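Local atomic coordinates of cytochrome c (Pseudomonas aeruginosa, PDB entry 6RTE), a protein that probably oxidises dihydro-heme d1 in heme d1 biosynthesis and joins a heme c-bearing cytochrome part to an eight-bladed beta-propeller. Residues P116-E121 / E215-L220; G182-S187 / G493-G498; V227-R232 / L295-G300; Q256-A261 / E291-P296; S268-V273 / V284-V289. All coordinates share one frame; numbering follows the deposited sequence. Where two conformers were deposited one is given.

Contact 1: P116-E121 / E215-L220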
# COMPACT_ATOMS: atom_id res chain seq x y z
N PRO A 116 11.15 7.60 -19.78
CA PRO A 116 10.95 8.94 -19.22
C PRO A 116 11.78 9.13 -17.96
O PRO A 116 11.94 8.21 -17.15
CB PRO A 116 9.45 8.98 -18.92
CG PRO A 116 8.84 7.87 -19.69
CD PRO A 116 9.90 6.81 -19.81
N GLN A 117 12.28 10.36 -17.77
CA GLN A 117 13.09 10.72 -16.62
C GLN A 117 12.27 11.50 -15.58
O GLN A 117 11.25 12.12 -15.88
CB GLN A 117 14.28 11.58 -17.06
CG GLN A 117 15.08 11.03 -18.23
CD GLN A 117 15.89 9.83 -17.85
OE1 GLN A 117 16.85 9.92 -17.07
NE2 GLN A 117 15.51 8.67 -18.39
N TRP A 118 12.77 11.48 -14.34
CA TRP A 118 12.23 12.33 -13.28
C TRP A 118 13.39 12.68 -12.35
O TRP A 118 13.70 11.92 -11.43
CB TRP A 118 11.09 11.67 -12.53
CG TRP A 118 10.22 12.69 -11.84
CD1 TRP A 118 10.02 12.84 -10.50
CD2 TRP A 118 9.46 13.72 -12.48
NE1 TRP A 118 9.16 13.89 -10.27
CE2 TRP A 118 8.81 14.45 -11.47
CE3 TRP A 118 9.26 14.08 -13.82
CZ2 TRP A 118 7.97 15.52 -11.75
CZ3 TRP A 118 8.43 15.16 -14.09
CH2 TRP A 118 7.80 15.87 -13.06
N SER A 119 14.00 13.84 -12.59
CA SER A 119 15.24 14.23 -11.94
C SER A 119 14.98 14.90 -10.59
O SER A 119 13.85 15.23 -10.23
CB SER A 119 16.01 15.18 -12.84
OG SER A 119 15.35 16.44 -12.88
N ALA A 120 16.07 15.11 -9.85
CA ALA A 120 16.01 15.96 -8.66
C ALA A 120 15.35 17.31 -8.97
O ALA A 120 14.53 17.80 -8.19
CB ALA A 120 17.43 16.18 -8.11
N GLU A 121 15.68 17.90 -10.13
CA GLU A 121 15.12 19.20 -10.50
C GLU A 121 13.61 19.11 -10.72
O GLU A 121 12.86 20.01 -10.30
CB GLU A 121 15.82 19.74 -11.74
CG GLU A 121 17.24 20.23 -11.51
CD GLU A 121 18.21 19.08 -11.18
OE1 GLU A 121 18.14 18.01 -11.85
OE2 GLU A 121 19.02 19.25 -10.25
N GLU A 215 2.88 18.68 -0.70
CA GLU A 215 2.87 17.60 -1.66
C GLU A 215 4.09 17.73 -2.56
O GLU A 215 4.58 18.84 -2.82
CB GLU A 215 1.61 17.58 -2.54
CG GLU A 215 0.29 17.50 -1.76
CD GLU A 215 -0.88 17.26 -2.69
OE1 GLU A 215 -1.38 18.25 -3.28
OE2 GLU A 215 -1.28 16.08 -2.87
N VAL A 216 4.57 16.60 -3.04
CA VAL A 216 5.71 16.57 -3.95
C VAL A 216 5.51 15.36 -4.85
O VAL A 216 4.87 14.38 -4.46
CB VAL A 216 7.05 16.55 -3.19
CG1 VAL A 216 7.36 15.19 -2.57
CG2 VAL A 216 8.21 17.02 -4.08
N ARG A 217 6.00 15.46 -6.07
CA ARG A 217 6.00 14.32 -6.99
C ARG A 217 7.38 13.70 -6.96
O ARG A 217 8.34 14.26 -7.51
CB ARG A 217 5.61 14.71 -8.41
CG ARG A 217 5.39 13.46 -9.27
CD ARG A 217 4.95 13.76 -10.71
NE ARG A 217 4.44 12.54 -11.31
CZ ARG A 217 4.02 12.42 -12.56
NH1 ARG A 217 4.06 13.46 -13.37
NH2 ARG A 217 3.57 11.25 -12.98
N ALA A 218 7.48 12.54 -6.34
CA ALA A 218 8.76 11.87 -6.14
C ALA A 218 9.17 10.98 -7.31
O ALA A 218 10.36 10.68 -7.44
CB ALA A 218 8.69 11.03 -4.86
N GLY A 219 8.23 10.55 -8.13
CA GLY A 219 8.53 9.68 -9.25
C GLY A 219 7.40 9.70 -10.25
O GLY A 219 6.48 10.51 -10.16
N LEU A 220 7.49 8.78 -11.23
CA LEU A 220 6.45 8.65 -12.24
C LEU A 220 5.55 7.44 -12.02
O LEU A 220 4.39 7.46 -12.43
CB LEU A 220 7.09 8.54 -13.64
CG LEU A 220 7.93 9.73 -14.06
CD1 LEU A 220 8.58 9.48 -15.44
CD2 LEU A 220 7.09 10.99 -14.11
O HOH W 1 12.40 10.18 -9.40
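The indole NE1 of Trp-118 donates to the carbonyl oxygen of Arg-217 at 2.9 Å, with the N-H...O angle a straight 163°. The oxygen lies in the plane of the indole, yet NE1 meets it from above the carbonyl plane, 54° out of it. A bridging water adds a second polar link, donating to Trp-118 O at 3.0 Å and to Ala-218 O at 2.9 Å.

With CG of Trp-118 lying opposite the backbone N (chi1 -158°), the ring is laid over the turn that follows strand 211-217. The side chain of Arg-217 runs at about a right angle to it, and the arginine CD comes within 3.6 Å of Trp-118 CZ2. Arg-217 CZ stays 5.2 Å from the centroid of the six-membered Trp-118 ring, so any cation-pi attraction is weak. Leu-220 separates its two methyls: CD2 reaches Trp-118 CE3 at 3.8 Å, while CD1 meets Pro-116 CB at 3.6 Å.

Trp-118 precedes helix 120-126 and also packs on Ile-123 of that helix. The guanidinium NH2 of Arg-217 donates to Asp-199 O and to Leu-56 O, the latter in the cytochrome c part, and its side chain lies about 11 Å from the heme c. The indole thus satisfies a strand-end carbonyl and packs across the aliphatic stem of Arg-217, while the arginine's head ties the propeller to the heme-bearing part.

Contact 2: G182-S187 / G493-G498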
# COMPACT_ATOMS: atom_id res chain seq x y z
N GLY A 182 -0.33 1.64 -1.39
CA GLY A 182 0.53 1.18 -0.32
C GLY A 182 0.03 1.44 1.08
O GLY A 182 0.67 0.99 2.04
N GLY A 183 -1.09 2.15 1.24
CA GLY A 183 -1.59 2.45 2.56
C GLY A 183 -0.80 3.57 3.21
O GLY A 183 0.41 3.70 3.02
N PRO A 184 -1.47 4.40 3.99
CA PRO A 184 -0.81 5.57 4.57
C PRO A 184 0.16 5.18 5.68
O PRO A 184 -0.01 4.17 6.36
CB PRO A 184 -1.98 6.38 5.15
CG PRO A 184 -2.97 5.34 5.54
CD PRO A 184 -2.85 4.24 4.51
N LYS A 185 1.15 6.04 5.89
CA LYS A 185 2.06 5.91 7.02
C LYS A 185 1.92 7.14 7.92
O LYS A 185 1.55 8.23 7.47
CB LYS A 185 3.51 5.75 6.57
CG LYS A 185 3.76 4.52 5.69
CD LYS A 185 3.57 3.21 6.46
CE LYS A 185 4.18 2.03 5.69
NZ LYS A 185 3.56 1.84 4.36
N PHE A 186 2.26 6.96 9.19
CA PHE A 186 2.09 7.97 10.20
C PHE A 186 3.43 8.41 10.76
O PHE A 186 4.40 7.64 10.80
CB PHE A 186 1.20 7.47 11.35
CG PHE A 186 -0.21 7.16 10.95
CD1 PHE A 186 -0.56 5.90 10.47
CD2 PHE A 186 -1.21 8.12 11.05
CE1 PHE A 186 -1.87 5.61 10.10
CE2 PHE A 186 -2.52 7.84 10.68
CZ PHE A 186 -2.86 6.58 10.22
N SER A 187 3.48 9.66 11.21
CA SER A 187 4.55 10.09 12.08
C SER A 187 4.50 9.32 13.40
O SER A 187 3.46 8.78 13.77
CB SER A 187 4.42 11.59 12.33
OG SER A 187 3.18 11.87 12.95
N GLY A 493 -8.50 0.33 2.33
CA GLY A 493 -7.97 0.21 3.68
C GLY A 493 -8.48 1.31 4.60
O GLY A 493 -8.85 2.40 4.15
N LYS A 494 -8.53 0.99 5.90
CA LYS A 494 -8.69 1.98 6.95
C LYS A 494 -7.63 1.71 8.01
O LYS A 494 -7.24 0.56 8.23
CB LYS A 494 -10.11 1.99 7.56
CG LYS A 494 -10.42 0.89 8.58
CD LYS A 494 -10.41 -0.52 7.97
CE LYS A 494 -11.32 -0.64 6.77
NZ LYS A 494 -11.46 -2.06 6.37
N TYR A 495 -7.16 2.78 8.63
CA TYR A 495 -5.92 2.73 9.41
C TYR A 495 -6.12 3.51 10.69
O TYR A 495 -6.35 4.72 10.66
CB TYR A 495 -4.76 3.29 8.57
CG TYR A 495 -4.65 2.56 7.25
CD1 TYR A 495 -5.43 2.93 6.16
CD2 TYR A 495 -3.80 1.48 7.10
CE1 TYR A 495 -5.36 2.26 4.97
CE2 TYR A 495 -3.72 0.79 5.90
CZ TYR A 495 -4.51 1.19 4.83
OH TYR A 495 -4.43 0.52 3.62
N ASN A 496 -6.06 2.79 11.81
CA ASN A 496 -6.28 3.36 13.14
C ASN A 496 -4.96 3.92 13.66
O ASN A 496 -3.98 3.18 13.79
CB ASN A 496 -6.83 2.29 14.08
CG ASN A 496 -7.16 2.84 15.46
OD1 ASN A 496 -6.34 2.78 16.38
ND2 ASN A 496 -8.37 3.38 15.60
N VAL A 497 -4.94 5.23 13.94
CA VAL A 497 -3.73 5.88 14.43
C VAL A 497 -3.12 5.08 15.58
O VAL A 497 -1.93 4.71 15.54
CB VAL A 497 -4.04 7.32 14.89
CG1 VAL A 497 -2.84 7.92 15.61
CG2 VAL A 497 -4.45 8.19 13.71
N GLY A 498 -3.91 4.82 16.61
CA GLY A 498 -3.39 4.17 17.81
C GLY A 498 -2.72 2.85 17.51
O GLY A 498 -1.63 2.56 18.00
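One face of the Tyr-495 ring is taken up by Pro-184, whose CD sits over its centre in a CH-pi contact, 3.3 Å from the centroid and 16° off the ring normal. The approach is tight, with Pro-184 CD only 3.2 Å from Tyr-495 CE1, and the neighbouring Pro-184 CG reaches Tyr-495 CD1 at 3.5 Å. Beyond the proline, the phenol oxygen of Tyr-495 ends 3.6 Å from Gly-183 CA, where the absence of a side chain lets the hydroxyl lie close to the backbone.

The second ring, that of Phe-186, has the backbone of Val-497 over one face. Phe-186 CE2 touches Val-497 CG2 at 3.6 Å, and CE1 meets Tyr-495 CB at 4.0 Å; both side chains stand at about a right angle to the phenylalanine. CG of Phe-186 lies beside the backbone N (chi1 -65°), and the ring is carried across to the place where strand 491-496 gives way to helix 497-501. Val-151, Val-193 and Ile-501 also pack against this ring.

Strand residues 183-186 and 493-496 run nearly parallel, 15° apart, their axes 7.7 Å from each other, each in the innermost-strand position of adjacent propeller blades. The C-terminal strand 491-496 completes the sheet of the N-terminal strands 150-154, 159-164 and 169-175, the 'Velcro' closure of a propeller. Across this seam the two segments meet through CH-pi and apolar contacts alone, so here the blades meet by the fit of proline, rings and valine, while backbone hydrogen bonding stays within each sheet.

Contact 3: V227-R232 / L295-G300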
# COMPACT_ATOMS: atom_id res chain seq x y z
N VAL A 227 8.19 5.86 6.66
CA VAL A 227 8.59 6.98 7.51
C VAL A 227 9.54 6.45 8.57
O VAL A 227 9.27 5.40 9.18
CB VAL A 227 7.36 7.66 8.14
CG1 VAL A 227 7.76 8.88 9.01
CG2 VAL A 227 6.37 8.07 7.04
N SER A 228 10.65 7.15 8.78
CA SER A 228 11.62 6.70 9.78
C SER A 228 11.01 6.79 11.16
O SER A 228 10.10 7.60 11.41
CB SER A 228 12.91 7.53 9.68
OG SER A 228 12.70 8.93 9.90
N ASP A 229 11.48 5.93 12.07
CA ASP A 229 10.83 5.83 13.38
C ASP A 229 11.12 7.03 14.26
O ASP A 229 10.43 7.21 15.28
CB ASP A 229 11.25 4.53 14.10
CG ASP A 229 12.61 4.63 14.77
OD1 ASP A 229 13.64 4.49 14.08
OD2 ASP A 229 12.65 4.83 16.01
N ASP A 230 12.11 7.85 13.92
CA ASP A 230 12.33 9.12 14.60
C ASP A 230 11.56 10.27 13.96
O ASP A 230 11.68 11.41 14.42
CB ASP A 230 13.82 9.45 14.65
CG ASP A 230 14.46 9.59 13.27
OD1 ASP A 230 13.73 9.55 12.25
OD2 ASP A 230 15.71 9.72 13.20
N GLY A 231 10.79 10.00 12.90
CA GLY A 231 9.95 11.00 12.28
C GLY A 231 10.64 11.96 11.33
O GLY A 231 9.98 12.87 10.83
N ARG A 232 11.93 11.78 11.06
CA ARG A 232 12.66 12.77 10.28
C ARG A 232 12.53 12.58 8.76
O ARG A 232 12.56 13.57 8.03
CB ARG A 232 14.15 12.75 10.64
CG ARG A 232 14.47 13.19 12.07
CD ARG A 232 15.94 13.07 12.38
NE ARG A 232 16.76 14.06 11.65
CZ ARG A 232 18.08 14.02 11.59
NH1 ARG A 232 18.75 13.05 12.18
NH2 ARG A 232 18.75 14.96 10.93
N LEU A 295 19.19 0.74 4.95
CA LEU A 295 19.68 2.11 5.00
C LEU A 295 19.53 2.65 6.42
O LEU A 295 18.44 3.13 6.78
CB LEU A 295 18.93 2.99 4.01
CG LEU A 295 19.18 2.70 2.52
CD1 LEU A 295 18.25 1.60 1.99
CD2 LEU A 295 19.01 3.95 1.70
N PRO A 296 20.57 2.59 7.25
CA PRO A 296 20.44 3.11 8.61
C PRO A 296 20.35 4.63 8.66
O PRO A 296 20.99 5.34 7.89
CB PRO A 296 21.72 2.61 9.30
CG PRO A 296 22.69 2.46 8.21
CD PRO A 296 21.89 1.98 7.02
N TYR A 297 19.55 5.13 9.62
CA TYR A 297 19.39 6.57 9.79
C TYR A 297 19.65 7.06 11.21
O TYR A 297 19.44 8.25 11.48
CB TYR A 297 17.99 7.03 9.34
CG TYR A 297 16.84 6.27 9.94
CD1 TYR A 297 16.44 6.49 11.25
CD2 TYR A 297 16.14 5.34 9.19
CE1 TYR A 297 15.40 5.77 11.80
CE2 TYR A 297 15.09 4.63 9.73
CZ TYR A 297 14.72 4.85 11.03
OH TYR A 297 13.68 4.13 11.56
N ALA A 298 20.13 6.21 12.12
CA ALA A 298 20.45 6.68 13.47
C ALA A 298 21.45 7.83 13.43
O ALA A 298 21.37 8.77 14.22
CB ALA A 298 21.00 5.55 14.34
N ASN A 299 22.41 7.76 12.51
CA ASN A 299 23.46 8.78 12.44
C ASN A 299 23.18 9.86 11.41
O ASN A 299 24.06 10.71 11.17
CB ASN A 299 24.80 8.11 12.18
CG ASN A 299 25.33 7.39 13.40
OD1 ASN A 299 25.31 6.16 13.47
ND2 ASN A 299 25.78 8.15 14.37
N GLY A 300 21.99 9.89 10.83
CA GLY A 300 21.63 10.97 9.93
C GLY A 300 20.98 10.47 8.66
O GLY A 300 20.60 9.30 8.53
O HOH W 2 17.67 10.19 11.55
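Two hydrogen bonds grip the phenol oxygen of Tyr-297. It accepts from the backbone N of Asp-229 at 2.9 Å in an almost straight line (174°), and it donates to Asp-229 OD1 at 2.5 Å. That carboxylate oxygen lies in the plane of the ring, at its edge, and uses its anti lone pair; it also pairs with ND1 of His-280.

The face of the tyrosine ring is met by Ser-228, whose CB stands over its centre as a CH-pi contact, 3.6 Å from the centroid. The ring of Phe-282 meets the same tyrosine.

In the propeller, residues 228-231 form the type I turn between the first two strands of one blade, and residues 297-300 form another type I turn between the last two strands of the next, so tyrosine joins loop to loop.

A water donates to Asp-230 OD2 and to Tyr-297 O, each at 2.6 Å. Asp-230, its carboxylate tucked over the main chain (chi1 60°), turns OD1 back to its own loop, where Ser-228 OG donates to it at 2.6 Å and Arg-232 N at 3.1 Å, the latter closing an Asx turn.

Contact 4: Q256-A261 / E291-P296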
# COMPACT_ATOMS: atom_id res chain seq x y z
N GLN A 256 17.60 13.61 -1.20
CA GLN A 256 18.52 12.95 -2.13
C GLN A 256 17.80 11.88 -2.93
O GLN A 256 16.95 11.15 -2.40
CB GLN A 256 19.71 12.34 -1.36
CG GLN A 256 20.97 12.14 -2.20
CD GLN A 256 22.18 11.77 -1.36
OE1 GLN A 256 22.43 12.36 -0.30
NE2 GLN A 256 22.95 10.79 -1.82
N VAL A 257 18.15 11.80 -4.21
CA VAL A 257 17.67 10.75 -5.12
C VAL A 257 18.72 9.64 -5.10
O VAL A 257 19.89 9.89 -5.40
CB VAL A 257 17.47 11.28 -6.54
CG1 VAL A 257 17.08 10.15 -7.50
CG2 VAL A 257 16.43 12.40 -6.57
N ILE A 258 18.31 8.43 -4.74
CA ILE A 258 19.23 7.29 -4.68
C ILE A 258 18.89 6.30 -5.78
O ILE A 258 17.90 5.56 -5.67
CB ILE A 258 19.18 6.61 -3.30
CG1 ILE A 258 19.42 7.63 -2.17
CG2 ILE A 258 20.22 5.51 -3.24
CD1 ILE A 258 19.12 7.09 -0.77
N PRO A 259 19.67 6.23 -6.86
CA PRO A 259 19.37 5.25 -7.93
C PRO A 259 19.45 3.83 -7.39
O PRO A 259 20.34 3.49 -6.60
CB PRO A 259 20.45 5.51 -8.98
CG PRO A 259 20.97 6.91 -8.69
CD PRO A 259 20.84 7.07 -7.19
N ALA A 260 18.50 3.00 -7.78
CA ALA A 260 18.47 1.61 -7.34
C ALA A 260 19.28 0.79 -8.35
O ALA A 260 18.85 0.58 -9.49
CB ALA A 260 17.04 1.10 -7.20
N ALA A 261 20.47 0.36 -7.94
CA ALA A 261 21.34 -0.42 -8.80
C ALA A 261 22.15 -1.35 -7.91
O ALA A 261 22.52 -0.97 -6.79
CB ALA A 261 22.25 0.49 -9.64
N GLU A 291 19.96 -8.32 -4.67
CA GLU A 291 20.37 -7.57 -3.50
C GLU A 291 19.14 -7.11 -2.74
O GLU A 291 18.08 -6.86 -3.32
CB GLU A 291 21.18 -6.31 -3.86
CG GLU A 291 22.65 -6.54 -4.03
CD GLU A 291 23.39 -5.28 -4.43
OE1 GLU A 291 22.88 -4.15 -4.20
OE2 GLU A 291 24.50 -5.43 -4.98
N LEU A 292 19.28 -7.01 -1.43
CA LEU A 292 18.37 -6.22 -0.63
C LEU A 292 19.21 -5.24 0.18
O LEU A 292 20.39 -5.48 0.44
CB LEU A 292 17.48 -7.07 0.27
CG LEU A 292 18.07 -7.81 1.47
CD1 LEU A 292 18.02 -6.93 2.70
CD2 LEU A 292 17.30 -9.10 1.71
N TRP A 293 18.59 -4.12 0.53
CA TRP A 293 19.30 -2.99 1.12
C TRP A 293 18.76 -2.71 2.52
O TRP A 293 17.55 -2.82 2.76
CB TRP A 293 19.15 -1.73 0.27
CG TRP A 293 19.90 -1.70 -1.04
CD1 TRP A 293 20.68 -2.70 -1.58
CD2 TRP A 293 19.94 -0.61 -1.96
NE1 TRP A 293 21.20 -2.27 -2.78
CE2 TRP A 293 20.77 -1.00 -3.03
CE3 TRP A 293 19.36 0.67 -1.97
CZ2 TRP A 293 21.03 -0.16 -4.11
CZ3 TRP A 293 19.63 1.50 -3.05
CH2 TRP A 293 20.45 1.09 -4.10
N GLU A 294 19.66 -2.35 3.43
CA GLU A 294 19.30 -1.67 4.67
C GLU A 294 19.96 -0.30 4.63
O GLU A 294 21.14 -0.18 4.29
CB GLU A 294 19.75 -2.46 5.90
CG GLU A 294 19.28 -1.86 7.22
CD GLU A 294 19.63 -2.71 8.42
OE1 GLU A 294 20.48 -3.63 8.30
OE2 GLU A 294 19.05 -2.48 9.50
N LEU A 295 19.19 0.74 4.95
CA LEU A 295 19.68 2.11 5.00
C LEU A 295 19.53 2.65 6.42
O LEU A 295 18.44 3.13 6.78
CB LEU A 295 18.93 2.99 4.01
CG LEU A 295 19.18 2.70 2.52
CD1 LEU A 295 18.25 1.60 1.99
CD2 LEU A 295 19.01 3.95 1.70
N PRO A 296 20.57 2.59 7.25
CA PRO A 296 20.44 3.11 8.61
C PRO A 296 20.35 4.63 8.66
O PRO A 296 20.99 5.34 7.89
CB PRO A 296 21.72 2.61 9.30
CG PRO A 296 22.69 2.46 8.21
CD PRO A 296 21.89 1.98 7.02
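Trp-293 lies between two neighbouring propeller blades, its indole directed from strand 291-296, the third of one blade, at the end of strand 254-259, the last of the blade before. The benzo edge does the touching. CZ2 comes to 3.2 Å from Ala-261 O and CH2 to 3.5 Å from Pro-259 O, both oxygens lying near the ring plane, while Ala-260 CA approaches CH2 at 3.8 Å. Ile-258 slides past the indole in the opposite direction, placing CG2 at 4.1 Å from Trp-293 CZ3. Its other branch reaches further along the interface and meets Leu-295 tip to tip, Ile-258 CD1 to Leu-295 CD2 at 4.0 Å.

Strand residues 256-259 and 291-296 run roughly antiparallel (157°), their axes 12.5 Å apart, so these side chains bridge the two sheets. Leu-244 of the first blade and Val-284 and Leu-286 of the second also pack on the indole.

A polar second shell sets the rotation of the ring. Glu-291, two residues earlier on the same strand, stretches alongside; its OE2 accepts from Ala-263 N and its OE1 forms a salt bridge with Arg-307, whose NH1 also binds Ala-261 O. The indole N-H of Trp-293 points at this carboxylate: NE1 lies 2.9 Å from Glu-291 OE1, at an angle of 167°, with the oxygen only 1° out of the ring plane.

Contact 5: S268-V273 / V284-V289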
# COMPACT_ATOMS: atom_id res chain seq x y z
N SER A 268 17.58 -1.40 -11.21
CA SER A 268 16.46 -2.16 -10.69
C SER A 268 15.30 -1.25 -10.32
O SER A 268 15.50 -0.10 -9.92
CB SER A 268 16.87 -2.98 -9.46
OG SER A 268 15.77 -3.70 -8.92
N ARG A 269 14.09 -1.80 -10.42
CA ARG A 269 12.94 -1.22 -9.77
C ARG A 269 12.99 -1.51 -8.27
O ARG A 269 13.55 -2.52 -7.84
CB ARG A 269 11.65 -1.80 -10.36
CG ARG A 269 11.46 -1.52 -11.83
CD ARG A 269 10.31 -2.34 -12.42
NE ARG A 269 10.66 -3.76 -12.49
CZ ARG A 269 9.83 -4.72 -12.91
NH1 ARG A 269 8.61 -4.41 -13.33
NH2 ARG A 269 10.24 -5.97 -12.93
N VAL A 270 12.42 -0.61 -7.48
CA VAL A 270 12.23 -0.85 -6.05
C VAL A 270 10.87 -1.50 -5.88
O VAL A 270 9.86 -0.95 -6.30
CB VAL A 270 12.33 0.44 -5.23
CG1 VAL A 270 11.98 0.15 -3.78
CG2 VAL A 270 13.74 1.03 -5.33
N SER A 271 10.84 -2.67 -5.23
CA SER A 271 9.56 -3.33 -5.01
C SER A 271 8.80 -2.71 -3.83
O SER A 271 7.60 -2.45 -3.94
CB SER A 271 9.78 -4.82 -4.76
OG SER A 271 8.51 -5.43 -4.59
N ALA A 272 9.49 -2.47 -2.71
CA ALA A 272 8.84 -1.90 -1.54
C ALA A 272 9.90 -1.41 -0.56
O ALA A 272 11.00 -1.96 -0.49
CB ALA A 272 7.92 -2.93 -0.85
N VAL A 273 9.54 -0.37 0.22
CA VAL A 273 10.37 0.15 1.29
C VAL A 273 9.65 -0.10 2.61
O VAL A 273 8.42 -0.06 2.68
CB VAL A 273 10.68 1.65 1.10
CG1 VAL A 273 11.48 1.87 -0.19
CG2 VAL A 273 9.41 2.50 1.08
N VAL A 284 14.88 -2.19 2.09
CA VAL A 284 14.41 -1.99 0.73
C VAL A 284 14.45 -3.31 -0.02
O VAL A 284 15.50 -3.98 -0.07
CB VAL A 284 15.25 -0.92 -0.00
CG1 VAL A 284 14.74 -0.71 -1.43
CG2 VAL A 284 15.23 0.40 0.78
N ALA A 285 13.32 -3.67 -0.63
CA ALA A 285 13.22 -4.83 -1.51
C ALA A 285 13.40 -4.38 -2.96
O ALA A 285 12.71 -3.46 -3.41
CB ALA A 285 11.87 -5.52 -1.36
N LEU A 286 14.33 -5.02 -3.66
CA LEU A 286 14.65 -4.68 -5.05
C LEU A 286 14.10 -5.73 -6.01
O LEU A 286 14.34 -6.93 -5.84
CB LEU A 286 16.16 -4.53 -5.24
CG LEU A 286 16.75 -3.37 -4.46
CD1 LEU A 286 18.27 -3.37 -4.57
CD2 LEU A 286 16.17 -2.02 -4.92
N LYS A 287 13.42 -5.26 -7.05
CA LYS A 287 12.68 -6.14 -7.95
C LYS A 287 13.60 -6.96 -8.85
O LYS A 287 13.33 -8.14 -9.11
CB LYS A 287 11.73 -5.29 -8.79
CG LYS A 287 10.63 -6.01 -9.49
CD LYS A 287 9.65 -6.59 -8.51
CE LYS A 287 8.60 -7.39 -9.24
NZ LYS A 287 8.03 -8.44 -8.36
N ASP A 288 14.69 -6.37 -9.33
CA ASP A 288 15.37 -6.90 -10.52
C ASP A 288 16.83 -7.26 -10.31
O ASP A 288 17.51 -7.62 -11.28
CB ASP A 288 15.27 -5.88 -11.66
CG ASP A 288 13.85 -5.51 -11.95
OD1 ASP A 288 13.07 -6.42 -12.28
OD2 ASP A 288 13.52 -4.31 -11.80
N VAL A 289 17.33 -7.20 -9.08
CA VAL A 289 18.71 -7.59 -8.80
C VAL A 289 18.72 -8.50 -7.58
O VAL A 289 17.76 -8.56 -6.80
CB VAL A 289 19.62 -6.36 -8.56
CG1 VAL A 289 19.80 -5.59 -9.88
CG2 VAL A 289 19.04 -5.46 -7.49
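A bend in the Arg-269 chain (chi3 -70°) folds its guanidinium beside Asp-288, whose CG lies near its own backbone N (chi1 -55°), and the two flat groups meet nearly coplanar. The grip is side-on: NE donates to Asp-288 OD2 at 3.0 Å and NH2 to OD1 at 2.9 Å, each on a syn lone pair. OD2 takes a second donor, the backbone N of Arg-269 at 2.9 Å, from its anti side. Lys-287 CG covers one face of the guanidinium, and Tyr-239 adds a cation-pi contact.

Ser-268 OG accepts from Asp-288 N at 2.9 Å and donates to Arg-269 O at 2.7 Å; Lys-287 N reaches that carbonyl from the opposite face. These bonds secure the end of the strand pair, and the two-pronged salt bridge probably favours the charged carboxylate.

Val-270, Val-284, Leu-286 and Val-273 share one face of the sheet, Val-270 CG1 meeting Val-284 CG1 at 3.7 Å. Ser-271 N donates to Ala-285 O at 2.7 Å, and Ala-272 N adds a weak bond to the same oxygen. Two residues facing one make this a classic beta bulge, set in the antiparallel hairpin that opens a propeller blade.

How the contacts relate
Contacts 4 and 5 are the buried pair, while contacts 1, 2 and 3 are partly buried. Contact 5 is the exception: it binds two strands within one blade, through backbone bonds and a salt bridge, whereas contacts 2, 3 and 4 join blade to blade by side chains. Among these, contact 2 at the closing seam is wholly apolar and CH-pi, contact 4 mixes apolar packing with carbonyls at an indole edge, and contact 3 lies in loops and uses hydrogen bonds and water. Contacts 3 and 4 share strand 291-296, which pairs with strand 281-286 of contact 5. Contact 1 sets an indole from outside the blades on a strand end by one hydrogen bond and a water.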